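Local coordinates for protein DMATS type aromatic prenyltransferase (Micromonospora olivasterospora, PDB 6ZRY) that probably transfers a dimethylallyl group to the indole ring of tryptophan, as a tryptophan prenyltransferase of the ABBA-barrel fold, at residues V54-T59 with D254-V259. Sequence-based numbering, arbitrary orientation.
With TRP (tryptophan), chain C.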
ATOM      1  N   VAL A  54      -5.946   7.625  -0.830  1.00 14.95           N
ATOM      2  CA  VAL A  54      -4.993   6.913   0.076  1.00 14.60           C
ATOM      3  C   VAL A  54      -5.790   6.234   1.218  1.00 14.48           C
ATOM      4  O   VAL A  54      -5.425   5.119   1.612  1.00 14.41           O
ATOM      5  CB  VAL A  54      -3.901   7.843   0.630  1.00 14.35           C
ATOM      6  CG1 VAL A  54      -3.040   7.162   1.704  1.00 14.08           C
ATOM      7  CG2 VAL A  54      -2.996   8.355  -0.476  1.00 14.53           C
ATOM      8  N   SER A  55      -6.843   6.873   1.714  1.00 14.26           N
ATOM      9  CA  SER A  55      -7.651   6.375   2.852  1.00 14.06           C
ATOM     10  C   SER A  55      -9.115   6.776   2.657  1.00 14.97           C
ATOM     11  O   SER A  55      -9.382   7.689   1.876  1.00 15.42           O
ATOM     12  CB  SER A  55      -7.125   6.863   4.175  1.00 13.76           C
ATOM     13  OG  SER A  55      -7.351   8.289   4.318  1.00 13.54           O
ATOM     14  N   ASP A  56     -10.016   6.066   3.339  1.00 15.26           N
ATOM     15  CA  ASP A  56     -11.487   6.223   3.208  1.00 15.96           C
ATOM     16  C   ASP A  56     -11.897   7.644   3.618  1.00 16.03           C
ATOM     17  O   ASP A  56     -12.834   8.171   2.991  1.00 16.99           O
ATOM     18  CB  ASP A  56     -12.257   5.199   4.048  1.00 16.59           C
ATOM     19  CG  ASP A  56     -12.242   3.774   3.493  1.00 17.41           C
ATOM     20  OD1 ASP A  56     -11.652   3.534   2.411  1.00 18.39           O
ATOM     21  OD2 ASP A  56     -12.794   2.898   4.161  1.00 18.07           O
ATOM     22  N   ASP A  57     -11.259   8.234   4.637  1.00 15.59           N
ATOM     23  CA  ASP A  57     -11.638   9.575   5.136  1.00 15.93           C
ATOM     24  C   ASP A  57     -10.845  10.666   4.401  1.00 15.99           C
ATOM     25  O   ASP A  57     -11.028  11.827   4.741  1.00 15.47           O
ATOM     26  CB  ASP A  57     -11.540   9.678   6.660  1.00 15.35           C
ATOM     27  CG  ASP A  57     -10.145   9.805   7.250  1.00 15.21           C
ATOM     28  OD1 ASP A  57      -9.164   9.556   6.536  1.00 14.72           O
ATOM     29  OD2 ASP A  57     -10.058  10.187   8.427  1.00 15.25           O
ATOM     30  N   HIS A  58     -10.041  10.275   3.387  1.00 16.28           N
ATOM     31  CA  HIS A  58      -9.282  11.166   2.474  1.00 16.25           C
ATOM     32  C   HIS A  58      -8.062  11.786   3.167  1.00 15.47           C
ATOM     33  O   HIS A  58      -7.452  12.711   2.581  1.00 14.98           O
ATOM     34  CB  HIS A  58     -10.208  12.213   1.858  1.00 17.80           C
ATOM     35  CG  HIS A  58     -11.329  11.593   1.102  1.00 18.74           C
ATOM     36  ND1 HIS A  58     -11.110  10.653   0.124  1.00 18.88           N
ATOM     37  CD2 HIS A  58     -12.669  11.747   1.182  1.00 19.97           C
ATOM     38  CE1 HIS A  58     -12.276  10.265  -0.373  1.00 19.51           C
ATOM     39  NE2 HIS A  58     -13.230  10.925   0.238  1.00 19.95           N
ATOM     40  N   THR A  59      -7.669  11.288   4.332  1.00 14.80           N
ATOM     41  CA  THR A  59      -6.332  11.563   4.877  1.00 14.61           C
ATOM     42  C   THR A  59      -5.338  11.102   3.812  1.00 14.29           C
ATOM     43  O   THR A  59      -5.443   9.975   3.357  1.00 14.05           O
ATOM     44  CB  THR A  59      -6.084  10.874   6.214  1.00 14.64           C
ATOM     45  OG1 THR A  59      -7.123  11.177   7.153  1.00 14.94           O
ATOM     46  CG2 THR A  59      -4.761  11.302   6.790  1.00 14.83           C
ATOM     47  N   ASP A 254     -17.381  -9.640  -1.941  1.00 30.95           N
ATOM     48  CA  ASP A 254     -18.312  -8.753  -2.693  1.00 32.69           C
ATOM     49  C   ASP A 254     -18.396  -7.371  -2.047  1.00 31.26           C
ATOM     50  O   ASP A 254     -19.045  -6.499  -2.643  1.00 31.19           O
ATOM     51  CB  ASP A 254     -19.704  -9.372  -2.793  1.00 35.75           C
ATOM     52  CG  ASP A 254     -19.759 -10.484  -3.807  1.00 37.87           C
ATOM     53  OD1 ASP A 254     -18.841 -10.534  -4.684  1.00 38.22           O
ATOM     54  OD2 ASP A 254     -20.708 -11.300  -3.721  1.00 41.76           O
ATOM     55  N   GLY A 255     -17.770  -7.173  -0.889  1.00 29.61           N
ATOM     56  CA  GLY A 255     -17.507  -5.829  -0.350  1.00 27.81           C
ATOM     57  C   GLY A 255     -16.294  -5.231  -1.022  1.00 26.98           C
ATOM     58  O   GLY A 255     -16.186  -5.334  -2.252  1.00 27.27           O
ATOM     59  N   ARG A 256     -15.387  -4.649  -0.253  1.00 25.27           N
ATOM     60  CA  ARG A 256     -14.125  -4.133  -0.793  1.00 24.45           C
ATOM     61  C   ARG A 256     -13.334  -5.322  -1.319  1.00 22.46           C
ATOM     62  O   ARG A 256     -13.398  -6.416  -0.749  1.00 21.10           O
ATOM     63  CB  ARG A 256     -13.385  -3.313   0.249  1.00 25.70           C
ATOM     64  CG  ARG A 256     -14.104  -2.023   0.588  1.00 27.50           C
ATOM     65  CD  ARG A 256     -13.259  -1.147   1.475  1.00 28.73           C
ATOM     66  NE  ARG A 256     -13.999  -0.028   2.027  1.00 30.59           N
ATOM     67  CZ  ARG A 256     -14.190   1.152   1.426  1.00 32.95           C
ATOM     68  NH1 ARG A 256     -13.703   1.388   0.216  1.00 32.99           N
ATOM     69  NH2 ARG A 256     -14.892   2.087   2.046  1.00 34.63           N
ATOM     70  N   PRO A 257     -12.655  -5.158  -2.477  1.00 20.69           N
ATOM     71  CA  PRO A 257     -12.085  -6.286  -3.200  1.00 19.75           C
ATOM     72  C   PRO A 257     -10.770  -6.793  -2.599  1.00 18.40           C
ATOM     73  O   PRO A 257     -10.013  -6.004  -2.080  1.00 16.98           O
ATOM     74  CB  PRO A 257     -11.827  -5.697  -4.607  1.00 20.17           C
ATOM     75  CG  PRO A 257     -11.556  -4.242  -4.358  1.00 20.33           C
ATOM     76  CD  PRO A 257     -12.452  -3.883  -3.182  1.00 20.77           C
ATOM     77  N   LEU A 258     -10.516  -8.085  -2.747  1.00 17.07           N
ATOM     78  CA  LEU A 258      -9.189  -8.663  -2.506  1.00 16.70           C
ATOM     79  C   LEU A 258      -8.206  -8.054  -3.503  1.00 16.32           C
ATOM     80  O   LEU A 258      -8.601  -7.779  -4.667  1.00 16.55           O
ATOM     81  CB  LEU A 258      -9.230 -10.176  -2.650  1.00 17.15           C
ATOM     82  CG  LEU A 258     -10.038 -10.913  -1.587  1.00 17.85           C
ATOM     83  CD1 LEU A 258     -10.169 -12.364  -1.955  1.00 17.98           C
ATOM     84  CD2 LEU A 258      -9.401 -10.770  -0.217  1.00 17.69           C
ATOM     85  N   VAL A 259      -6.976  -7.916  -3.080  1.00 15.63           N
ATOM     86  CA  VAL A 259      -5.881  -7.397  -3.911  1.00 15.12           C
ATOM     87  C   VAL A 259      -4.725  -8.355  -3.797  1.00 14.94           C
ATOM     88  O   VAL A 259      -4.420  -8.814  -2.694  1.00 14.90           O
ATOM     89  CB  VAL A 259      -5.498  -5.969  -3.526  1.00 14.73           C
ATOM     90  CG1 VAL A 259      -4.286  -5.488  -4.274  1.00 14.91           C
ATOM     91  CG2 VAL A 259      -6.652  -5.019  -3.731  1.00 15.04           C
TER
HETATM   92  N   TRP C 601      -7.439   3.215   0.380  1.00 21.48           N
HETATM   93  CA  TRP C 601      -7.246   2.566  -0.963  1.00 22.35           C
HETATM   94  C   TRP C 601      -7.975   1.221  -0.991  1.00 23.12           C
HETATM   95  O   TRP C 601      -8.140   0.638  -2.078  1.00 23.89           O
HETATM   96  CB  TRP C 601      -5.751   2.411  -1.302  1.00 22.91           C
HETATM   97  CG  TRP C 601      -4.981   1.525  -0.374  1.00 23.25           C
HETATM   98  CD1 TRP C 601      -4.427   1.869   0.830  1.00 22.46           C
HETATM   99  CD2 TRP C 601      -4.662   0.135  -0.578  1.00 23.65           C
HETATM  100  NE1 TRP C 601      -3.794   0.786   1.386  1.00 22.26           N
HETATM  101  CE2 TRP C 601      -3.909  -0.287   0.543  1.00 23.01           C
HETATM  102  CE3 TRP C 601      -4.921  -0.788  -1.602  1.00 24.42           C
HETATM  103  CZ2 TRP C 601      -3.438  -1.595   0.677  1.00 23.47           C
HETATM  104  CZ3 TRP C 601      -4.452  -2.078  -1.468  1.00 23.04           C
HETATM  105  CH2 TRP C 601      -3.716  -2.471  -0.348  1.00 23.82           C
HETATM  106  OXT TRP C 601      -8.414   0.711   0.064  1.00 20.61           O
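Asp56 and Arg256 face each other with their CA atoms 11.4 Å apart, the nearest such pair between loop 54-59 and segment 254-259, a gap bridged by the long side chain of Arg256 and the short one of Asp56. The setting is the ABBA barrel of aromatic prenyltransferases: 54-59 precedes strand 61-68, while 254-259 runs into strand 258-265, and the salt bridge links these two parts at the surface, near the bound tryptophan. It illustrates how opposite charges can pair without a directed bond. The Arg256 chain is extended from CG to NE, and the turn about its last torsion (chi4 -86°) swings the guanidinium out of line with the chain; Asp56 comes to meet it from the opposite direction, its CG anti to the carbonyl carbon (chi1 -74°). The carboxylate oxygens lie over one face of the guanidinium, OD1 offset toward its rim, with the planes inclined by 31°; Asp56 OD1 is 3.6 Å from Arg256 CZ and OD2 3.1 Å from Arg256 NH2. Because OD2 sits well out of the guanidinium plane, no N-H is aimed at it and the salt bridge rests on charge. The same OD2 also forms a salt bridge with Arg281, which is hydrogen-bonded to the bound tryptophan; the negative charge of Asp56 would partly offset the two arginines, whose NE atoms come close.

The Asp56 end is shaped by a type I turn from Ser55 to His58, closed by His58 N to Ser55 O at 3.1 Å. Just before it, Val54 O accepts a weak hydrogen bond from the ligand's amino N. Asp57 then forms an Asx turn: its OD1 takes both Thr59 N, at 3.2 Å, and Thr59 OG1, at 2.7 Å, from the same face of the carboxylate, while Ser55 OG donates to Thr59 O at 2.7 Å, meeting a lone pair in the carbonyl plane.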